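Local coordinates for putative methyltransferase (Emericella variicolor, PDB 7DMB), which probably transfers methyl groups from S-adenosylmethionine as a trans-acting partner of a polyketide synthase in calbistrin biosynthesis, here holding the spent cofactor S-adenosylhomocysteine, at residues 344-349 with 371-376; 53-58 with 366-371. All coordinates share one frame; numbering follows the deposited sequence.

Interaction 1 of 2, residues 344-349 with 371-376; sequences IPPAEW and PFYYNA
The start of helix 346-355 meets the start of strand 375-382 in the class I methyltransferase fold, where the strand order 3-2-1-4-5-7-6 puts strand 375-382 antiparallel between strands 306-313 and 358-366. The nearest backbones are those of Pro346 and Ala376, whose CA atoms lie 6.8 Å apart. Two small apolar groups bridge that gap: CG of the Pro346 ring rests on CB of Ala376 at 3.6 Å, each residue directing its CB toward the other segment. Beside it, the Tyr373 side chain comes at Pro346 from the opposite direction and brings OH to 3.8 Å from Pro346 CD. With chi1 at 75°, CG of Tyr373 sits between its backbone N and carbonyl carbon, and from there the ring extends along to the helix start. The polar partner of this OH is Ser314 OG, just after strand 306-313, to which it hydrogen-bonds. No hydrogen bond joins the two segments, and the area they bury together, 108 Å², is modest. On the helix side, Pro345 occupies the N-cap position and its carbonyl O accepts the first-turn bond from Trp349 N at 3.2 Å. The Trp349 indole is packed from within its own segment, Ile344 CD1 lying 3.6 Å above the ring plane over its centre. Around this junction, Leu361 and Leu366 of strand 358-366 touch Pro346 and Ala376 respectively, while Trp349 reaches Asn310 and Glu312 of strand 306-313; the helix N-terminus is thereby seated against three neighbouring strands of the sheet.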
loop_
_atom_site.group_PDB
_atom_site.type_symbol
_atom_site.label_atom_id
_atom_site.label_comp_id
_atom_site.label_asym_id
_atom_site.label_seq_id
_atom_site.Cartn_x
_atom_site.Cartn_y
_atom_site.Cartn_z
ATOM N N ILE A 344 -6.295 -7.923 -3.055
ATOM C CA ILE A 344 -6.850 -8.612 -4.225
ATOM C C ILE A 344 -6.225 -8.044 -5.496
ATOM O O ILE A 344 -5.832 -6.867 -5.513
ATOM C CB ILE A 344 -8.387 -8.507 -4.265
ATOM C CG1 ILE A 344 -8.835 -7.036 -4.200
ATOM C CG2 ILE A 344 -9.008 -9.337 -3.149
ATOM C CD1 ILE A 344 -10.277 -6.800 -4.594
ATOM N N PRO A 345 -6.101 -8.831 -6.568
ATOM C CA PRO A 345 -5.488 -8.321 -7.817
ATOM C C PRO A 345 -6.471 -7.462 -8.593
ATOM O O PRO A 345 -7.654 -7.415 -8.230
ATOM C CB PRO A 345 -5.134 -9.610 -8.586
ATOM C CG PRO A 345 -6.208 -10.608 -8.124
ATOM C CD PRO A 345 -6.462 -10.263 -6.661
ATOM N N PRO A 346 -6.036 -6.792 -9.678
ATOM C CA PRO A 346 -6.939 -5.841 -10.364
ATOM C C PRO A 346 -8.229 -6.449 -10.908
ATOM O O PRO A 346 -9.281 -5.797 -10.841
ATOM C CB PRO A 346 -6.058 -5.285 -11.495
ATOM C CG PRO A 346 -4.670 -5.430 -11.010
ATOM C CD PRO A 346 -4.641 -6.652 -10.154
ATOM N N ALA A 347 -8.185 -7.666 -11.462
ATOM C CA ALA A 347 -9.409 -8.280 -11.974
ATOM C C ALA A 347 -10.481 -8.331 -10.895
ATOM O O ALA A 347 -11.671 -8.139 -11.177
ATOM C CB ALA A 347 -9.131 -9.690 -12.510
ATOM N N GLU A 348 -10.075 -8.550 -9.643
ATOM C CA GLU A 348 -11.059 -8.564 -8.567
ATOM C C GLU A 348 -11.550 -7.155 -8.252
ATOM O O GLU A 348 -12.751 -6.956 -8.023
ATOM C CB GLU A 348 -10.481 -9.239 -7.324
ATOM C CG GLU A 348 -11.541 -9.736 -6.310
ATOM C CD GLU A 348 -12.789 -10.379 -6.950
ATOM O OE1 GLU A 348 -13.921 -10.088 -6.478
ATOM O OE2 GLU A 348 -12.638 -11.181 -7.903
ATOM N N TRP A 349 -10.650 -6.164 -8.244
ATOM C CA TRP A 349 -11.088 -4.778 -8.063
ATOM C C TRP A 349 -12.112 -4.398 -9.129
ATOM O O TRP A 349 -13.188 -3.889 -8.812
ATOM C CB TRP A 349 -9.894 -3.826 -8.087
ATOM C CG TRP A 349 -9.093 -3.842 -6.806
ATOM C CD1 TRP A 349 -7.864 -4.423 -6.608
ATOM C CD2 TRP A 349 -9.474 -3.268 -5.548
ATOM N NE1 TRP A 349 -7.459 -4.240 -5.305
ATOM C CE2 TRP A 349 -8.420 -3.527 -4.633
ATOM C CE3 TRP A 349 -10.603 -2.564 -5.104
ATOM C CZ2 TRP A 349 -8.471 -3.127 -3.291
ATOM C CZ3 TRP A 349 -10.645 -2.142 -3.776
ATOM C CH2 TRP A 349 -9.587 -2.437 -2.882
ATOM N N PRO A 371 5.548 -11.254 -13.253
ATOM C CA PRO A 371 4.594 -11.362 -12.151
ATOM C C PRO A 371 5.059 -10.734 -10.839
ATOM O O PRO A 371 4.263 -10.719 -9.903
ATOM C CB PRO A 371 4.456 -12.873 -11.989
ATOM C CG PRO A 371 5.844 -13.360 -12.259
ATOM C CD PRO A 371 6.433 -12.434 -13.309
ATOM N N PHE A 372 6.298 -10.243 -10.751
ATOM C CA PHE A 372 6.854 -9.823 -9.461
ATOM C C PHE A 372 6.728 -8.307 -9.333
ATOM O O PHE A 372 7.689 -7.545 -9.451
ATOM C CB PHE A 372 8.289 -10.324 -9.298
ATOM C CG PHE A 372 8.368 -11.812 -9.031
ATOM C CD1 PHE A 372 9.049 -12.658 -9.887
ATOM C CD2 PHE A 372 7.722 -12.364 -7.932
ATOM C CE1 PHE A 372 9.113 -14.030 -9.640
ATOM C CE2 PHE A 372 7.775 -13.740 -7.676
ATOM C CZ PHE A 372 8.470 -14.569 -8.532
ATOM N N TYR A 373 5.498 -7.879 -9.090
ATOM C CA TYR A 373 5.163 -6.496 -8.811
ATOM C C TYR A 373 4.587 -6.432 -7.402
ATOM O O TYR A 373 4.264 -7.461 -6.797
ATOM C CB TYR A 373 4.178 -5.948 -9.856
ATOM C CG TYR A 373 2.760 -6.438 -9.694
ATOM C CD1 TYR A 373 1.832 -5.736 -8.916
ATOM C CD2 TYR A 373 2.341 -7.614 -10.306
ATOM C CE1 TYR A 373 0.529 -6.199 -8.760
ATOM C CE2 TYR A 373 1.039 -8.081 -10.155
ATOM C CZ TYR A 373 0.137 -7.383 -9.385
ATOM O OH TYR A 373 -1.146 -7.886 -9.252
ATOM N N TYR A 374 4.479 -5.216 -6.859
ATOM C CA TYR A 374 3.853 -5.039 -5.554
ATOM C C TYR A 374 2.508 -4.329 -5.652
ATOM O O TYR A 374 1.479 -4.928 -5.311
ATOM C CB TYR A 374 4.821 -4.315 -4.595
ATOM C CG TYR A 374 5.665 -5.316 -3.811
ATOM C CD1 TYR A 374 5.239 -5.799 -2.571
ATOM C CD2 TYR A 374 6.864 -5.815 -4.332
ATOM C CE1 TYR A 374 6.000 -6.725 -1.853
ATOM C CE2 TYR A 374 7.624 -6.758 -3.624
ATOM C CZ TYR A 374 7.187 -7.205 -2.385
ATOM O OH TYR A 374 7.925 -8.126 -1.671
ATOM N N ASN A 375 2.477 -3.098 -6.172
ATOM C CA ASN A 375 1.268 -2.288 -6.282
ATOM C C ASN A 375 0.675 -2.337 -7.693
ATOM O O ASN A 375 1.394 -2.200 -8.689
ATOM C CB ASN A 375 1.576 -0.830 -5.944
ATOM C CG ASN A 375 1.460 -0.519 -4.477
ATOM O OD1 ASN A 375 0.571 -1.003 -3.798
ATOM N ND2 ASN A 375 2.345 0.338 -3.985
ATOM N N ALA A 376 -0.650 -2.473 -7.772
ATOM C CA ALA A 376 -1.396 -2.105 -8.975
ATOM C C ALA A 376 -1.933 -0.673 -8.832
ATOM O O ALA A 376 -2.607 -0.352 -7.849
ATOM C CB ALA A 376 -2.545 -3.082 -9.233
#

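Interaction 2 of 2, residues 53-58 with 366-371; sequences RESQSE and LDSEPP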
loop_
_atom_site.group_PDB
_atom_site.type_symbol
_atom_site.label_atom_id
_atom_site.label_comp_id
_atom_site.label_asym_id
_atom_site.label_seq_id
_atom_site.Cartn_x
_atom_site.Cartn_y
_atom_site.Cartn_z
ATOM N N ARG A 53 11.535 2.001 -12.075
ATOM C CA ARG A 53 12.818 1.338 -12.289
ATOM C C ARG A 53 12.606 -0.173 -12.286
ATOM O O ARG A 53 11.539 -0.675 -11.907
ATOM C CB ARG A 53 13.833 1.744 -11.214
ATOM C CG ARG A 53 13.375 1.326 -9.827
ATOM C CD ARG A 53 14.391 1.562 -8.732
ATOM N NE ARG A 53 13.826 1.152 -7.450
ATOM C CZ ARG A 53 12.994 1.912 -6.744
ATOM N NH1 ARG A 53 12.647 3.118 -7.207
ATOM N NH2 ARG A 53 12.512 1.470 -5.586
ATOM N N GLU A 54 13.635 -0.891 -12.747
ATOM C CA GLU A 54 13.706 -2.334 -12.549
ATOM C C GLU A 54 13.983 -2.602 -11.079
ATOM O O GLU A 54 14.835 -1.953 -10.474
ATOM C CB GLU A 54 14.801 -2.946 -13.423
ATOM C CG GLU A 54 14.535 -4.375 -13.862
ATOM C CD GLU A 54 15.067 -5.412 -12.869
ATOM O OE1 GLU A 54 14.902 -6.627 -13.125
ATOM O OE2 GLU A 54 15.652 -5.019 -11.832
ATOM N N SER A 55 13.252 -3.535 -10.487
ATOM C CA SER A 55 13.293 -3.665 -9.037
ATOM C C SER A 55 13.521 -5.094 -8.559
ATOM O O SER A 55 13.379 -5.356 -7.361
ATOM C CB SER A 55 12.001 -3.113 -8.434
ATOM O OG SER A 55 10.904 -3.935 -8.767
ATOM N N GLN A 56 13.881 -6.015 -9.454
ATOM C CA GLN A 56 14.042 -7.410 -9.064
ATOM C C GLN A 56 15.154 -7.603 -8.037
ATOM O O GLN A 56 15.038 -8.468 -7.166
ATOM C CB GLN A 56 14.292 -8.265 -10.305
ATOM C CG GLN A 56 13.086 -8.280 -11.266
ATOM C CD GLN A 56 11.800 -8.788 -10.613
ATOM O OE1 GLN A 56 10.760 -8.116 -10.651
ATOM N NE2 GLN A 56 11.862 -9.981 -10.020
ATOM N N SER A 57 16.225 -6.813 -8.111
ATOM C CA SER A 57 17.308 -6.953 -7.143
ATOM C C SER A 57 16.844 -6.607 -5.733
ATOM O O SER A 57 17.049 -7.387 -4.796
ATOM C CB SER A 57 18.495 -6.073 -7.538
ATOM O OG SER A 57 19.281 -6.712 -8.519
ATOM N N GLU A 58 16.237 -5.429 -5.554
ATOM C CA GLU A 58 15.826 -5.041 -4.207
ATOM C C GLU A 58 14.710 -5.938 -3.685
ATOM O O GLU A 58 14.661 -6.211 -2.481
ATOM C CB GLU A 58 15.397 -3.570 -4.173
ATOM C CG GLU A 58 14.160 -3.216 -4.991
ATOM C CD GLU A 58 14.044 -1.701 -5.210
ATOM O OE1 GLU A 58 14.757 -1.180 -6.076
ATOM O OE2 GLU A 58 13.254 -1.035 -4.509
ATOM N N LEU A 366 1.144 -1.465 -13.503
ATOM C CA LEU A 366 1.803 -2.113 -12.385
ATOM C C LEU A 366 3.130 -1.418 -12.094
ATOM O O LEU A 366 3.723 -0.771 -12.957
ATOM C CB LEU A 366 2.019 -3.602 -12.675
ATOM C CG LEU A 366 0.785 -4.412 -13.094
ATOM C CD1 LEU A 366 1.148 -5.875 -13.327
ATOM C CD2 LEU A 366 -0.366 -4.300 -12.084
ATOM N N ASP A 367 3.585 -1.542 -10.856
ATOM C CA ASP A 367 4.839 -0.925 -10.452
ATOM C C ASP A 367 6.067 -1.762 -10.832
ATOM O O ASP A 367 7.183 -1.444 -10.401
ATOM C CB ASP A 367 4.808 -0.643 -8.947
ATOM C CG ASP A 367 4.892 -1.903 -8.087
ATOM O OD1 ASP A 367 4.954 -3.053 -8.614
ATOM O OD2 ASP A 367 4.896 -1.721 -6.845
ATOM N N SER A 368 5.871 -2.817 -11.616
ATOM C CA SER A 368 6.909 -3.712 -12.113
ATOM C C SER A 368 6.292 -4.577 -13.199
ATOM O O SER A 368 5.079 -4.780 -13.223
ATOM C CB SER A 368 7.482 -4.605 -11.008
ATOM O OG SER A 368 8.665 -5.234 -11.465
ATOM N N GLU A 369 7.137 -5.099 -14.083
ATOM C CA GLU A 369 6.664 -6.085 -15.053
ATOM C C GLU A 369 6.222 -7.348 -14.317
ATOM O O GLU A 369 6.942 -7.826 -13.428
ATOM C CB GLU A 369 7.745 -6.440 -16.077
ATOM C CG GLU A 369 8.603 -5.284 -16.550
ATOM C CD GLU A 369 9.806 -5.052 -15.645
ATOM O OE1 GLU A 369 9.781 -4.089 -14.834
ATOM O OE2 GLU A 369 10.770 -5.849 -15.729
ATOM N N PRO A 370 5.065 -7.911 -14.651
ATOM C CA PRO A 370 4.587 -9.108 -13.965
ATOM C C PRO A 370 5.564 -10.256 -14.147
ATOM O O PRO A 370 6.341 -10.267 -15.109
ATOM C CB PRO A 370 3.244 -9.399 -14.657
ATOM C CG PRO A 370 2.910 -8.170 -15.427
ATOM C CD PRO A 370 4.202 -7.545 -15.787
ATOM N N PRO A 371 5.548 -11.254 -13.253
ATOM C CA PRO A 371 4.594 -11.362 -12.151
ATOM C C PRO A 371 5.059 -10.734 -10.839
ATOM O O PRO A 371 4.263 -10.719 -9.903
ATOM C CB PRO A 371 4.456 -12.873 -11.989
ATOM C CG PRO A 371 5.844 -13.360 -12.259
ATOM C CD PRO A 371 6.433 -12.434 -13.309
HETATM O O HOH W 1 9.675 -2.348 -10.655
HETATM O O HOH W 2 11.277 -5.145 -12.079
#
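Neither segment pairs its backbone with the other: 53-58 is an extended run turning into helix 56-79, the segment 366-371 is irregular, and the closest CA atoms, those of Glu54 and Ser368, stay 6.9 Å apart. Ser55 and Ser368 point their CB atoms across the gap, yet Ser55 OG remains 3.7 Å from Ser368 OG, and two waters bridge the segments. One water bridges Arg53 O and Asp367 O, lying 2.7 Å from the latter, and also hydrogen-bonds Ser55 OG. A second accepts from Ser55 N at 3.0 Å and lies 2.7 Å from Ser368 OG, which a chi1 of -167° carries away from its own backbone N. Ser55 OG has a further partner in Gln59. At the exposed margin, the carboxylates of two acidic side chains come near without touching, Glu54 OE1 and Glu369 OE2 standing 4.9 Å apart. Within 53-58, Arg53 grips Glu58 side-on: NE meets OE1 and NH2 meets OE2, the latter at 2.8 Å and nearly straight (176°). Trp179 and Tyr138 also bond that carboxylate. Lacking any direct hydrogen bond, the arrangement is a water-mediated interface between loops, joining the entry to helix 56-79 to the connection between the last two strands of the methyltransferase sheet.

In the fold
From the N terminus, the chain first passes 53-58 at the start of helix 56-79 and runs through the helical region and most of the sheet before 344-349. It then follows strand 358-366 into 366-371 and turns through 371-376 into the final strand. Interaction 2 thus closes a loop of 307 residues, interaction 1 one of 21, and the two cross because their segments alternate. They share Pro371, and their centres lie about 13 Å apart. Asp367 links them directly, its carboxylate probably bonding the backbone N of Tyr374 and Asn375. Together they tie the starts of helices 56-79 and 346-355 to the connection between strands 358-366 and 375-382 and to the first residues of the latter.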